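Local coordinates for protein 3-dehydroshikimate dehydratase (Pseudomonas putida, PDB 5HMQ) that converts 3-dehydroshikimate to protocatechuate and water with the help of a divalent metal ion, in the quinate and shikimate degradation pathways, at residues C[132-136]-C[190-194]. Sequence-based numbering, arbitrary orientation.
Sequences RIGYE and FFVQM. With MG (magnesium ion), chain K.
Gly134 and Phe190 bring their CA atoms to 6.0 Å where strands 132-136 and 190-194, two parallel strands of the TIM barrel separated by strand 162-167, run in the same sense at 39° with their axes 7.4 Å apart. They meet mostly through side chains across the barrel interior, at two places. At the N-terminal ends, Arg132 reaches over one face of the Phe190 ring in a cation-pi contact, CZ 4.4 Å from the ring centroid. The guanidinium is steeply tilted, 62° from the ring plane, and of its atoms NH2 comes nearest, 3.6 Å from Phe190 CG. A bend at chi3 (56°) turns the arginine back over the ring. Its charge has a second partner, a salt bridge from NH1 to Asp96. Phenylalanine suits this place because its flat, apolar ring also packs against backbone: Ile133 O lies 3.4 Å from Phe190 CD2, and Gly134, lacking a side chain, lets the ring sit close to the strand.

At the C-terminal ends, Glu136 and Gln193 share a magnesium ion. Glu136 OE1 binds it at 2.1 Å and Gln193 OE1 at 2.0 Å; two waters, Asp167 and Glu241 complete the six ligands of the catalytic metal. Both side chains are extended beyond CG and cross at about a right angle, carrying their oxygens to the metal from different strands. Glutamate supplies a carboxylate oxygen, whereas glutamine pairs its ligand oxygen with an amide NE2 that hydrogen-bonds Glu32, fixing the amide's rotation. Glu136 OE1 and Gln193 OE1 lie 2.9 Å apart because both bind the metal, not through a hydrogen bond; the cation probably offsets their repulsion. Since each strand supplies one ligand, the metal joins the two at the C-terminal mouth of the barrel.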
# COMPACT_ATOMS: atom_id res chain seq x y z
N ARG C 132 -13.20 -33.04 -14.42
CA ARG C 132 -14.47 -32.34 -14.39
C ARG C 132 -14.34 -30.95 -15.00
O ARG C 132 -13.31 -30.29 -14.86
CB ARG C 132 -14.97 -32.26 -12.94
CG ARG C 132 -15.27 -33.62 -12.34
CD ARG C 132 -15.28 -33.59 -10.81
NE ARG C 132 -16.19 -32.62 -10.23
CZ ARG C 132 -15.89 -31.87 -9.17
NH1 ARG C 132 -14.70 -31.99 -8.60
NH2 ARG C 132 -16.77 -31.01 -8.69
N ILE C 133 -15.40 -30.51 -15.67
CA ILE C 133 -15.47 -29.18 -16.27
C ILE C 133 -16.46 -28.35 -15.46
O ILE C 133 -17.61 -28.76 -15.26
CB ILE C 133 -15.90 -29.24 -17.75
CG1 ILE C 133 -14.94 -30.10 -18.57
CG2 ILE C 133 -15.97 -27.84 -18.33
CD1 ILE C 133 -13.54 -29.53 -18.66
N GLY C 134 -16.01 -27.18 -15.00
CA GLY C 134 -16.90 -26.22 -14.39
C GLY C 134 -17.08 -25.00 -15.27
O GLY C 134 -16.11 -24.29 -15.56
N TYR C 135 -18.31 -24.74 -15.71
CA TYR C 135 -18.60 -23.70 -16.69
C TYR C 135 -19.04 -22.43 -15.96
O TYR C 135 -20.01 -22.44 -15.21
CB TYR C 135 -19.68 -24.18 -17.66
CG TYR C 135 -19.91 -23.29 -18.86
CD1 TYR C 135 -18.85 -22.72 -19.54
CD2 TYR C 135 -21.20 -23.05 -19.33
CE1 TYR C 135 -19.06 -21.91 -20.65
CE2 TYR C 135 -21.42 -22.25 -20.43
CZ TYR C 135 -20.35 -21.68 -21.09
OH TYR C 135 -20.58 -20.89 -22.19
N GLU C 136 -18.31 -21.33 -16.20
CA GLU C 136 -18.57 -20.05 -15.57
C GLU C 136 -18.91 -19.01 -16.63
O GLU C 136 -18.22 -18.91 -17.65
CB GLU C 136 -17.36 -19.57 -14.76
CG GLU C 136 -17.52 -18.18 -14.16
CD GLU C 136 -16.20 -17.54 -13.77
OE1 GLU C 136 -16.05 -17.14 -12.60
OE2 GLU C 136 -15.30 -17.47 -14.64
N PHE C 190 -20.49 -27.10 -9.24
CA PHE C 190 -19.16 -27.63 -8.96
C PHE C 190 -18.28 -26.71 -8.12
O PHE C 190 -17.36 -27.19 -7.46
CB PHE C 190 -18.42 -27.96 -10.26
CG PHE C 190 -18.89 -29.22 -10.93
CD1 PHE C 190 -19.94 -29.96 -10.40
CD2 PHE C 190 -18.28 -29.67 -12.09
CE1 PHE C 190 -20.37 -31.13 -11.01
CE2 PHE C 190 -18.70 -30.84 -12.71
CZ PHE C 190 -19.75 -31.57 -12.17
N PHE C 191 -18.55 -25.40 -8.12
CA PHE C 191 -17.63 -24.48 -7.47
C PHE C 191 -18.32 -23.13 -7.29
O PHE C 191 -19.14 -22.73 -8.12
CB PHE C 191 -16.34 -24.31 -8.30
CG PHE C 191 -15.13 -24.01 -7.47
CD1 PHE C 191 -14.41 -25.04 -6.89
CD2 PHE C 191 -14.71 -22.70 -7.28
CE1 PHE C 191 -13.28 -24.77 -6.13
CE2 PHE C 191 -13.59 -22.43 -6.52
CZ PHE C 191 -12.87 -23.46 -5.95
N VAL C 192 -17.97 -22.45 -6.21
CA VAL C 192 -18.54 -21.14 -5.88
C VAL C 192 -17.40 -20.19 -5.57
O VAL C 192 -16.58 -20.46 -4.68
CB VAL C 192 -19.52 -21.22 -4.69
CG1 VAL C 192 -19.96 -19.82 -4.28
CG2 VAL C 192 -20.72 -22.08 -5.05
N GLN C 193 -17.34 -19.08 -6.30
CA GLN C 193 -16.36 -18.02 -6.07
C GLN C 193 -17.08 -16.81 -5.50
O GLN C 193 -18.00 -16.28 -6.14
CB GLN C 193 -15.64 -17.64 -7.36
CG GLN C 193 -14.83 -18.75 -8.00
CD GLN C 193 -14.21 -18.30 -9.31
OE1 GLN C 193 -14.81 -17.53 -10.05
NE2 GLN C 193 -13.01 -18.78 -9.60
N MSE C 194 -16.68 -16.38 -4.31
CA MSE C 194 -17.22 -15.17 -3.73
C MSE C 194 -16.31 -13.99 -4.04
O MSE C 194 -15.09 -14.08 -3.86
CB MSE C 194 -17.41 -15.31 -2.22
CG MSE C 194 -18.27 -16.49 -1.80
SE MSE C 194 -20.06 -16.50 -2.58
CE MSE C 194 -20.75 -14.83 -1.85
MG MG K . -14.70 -16.07 -11.47
O HOH W 1 -16.14 -29.53 -6.89
O HOH W 2 -13.28 -17.21 -12.36
O HOH W 3 -14.31 -14.71 -12.86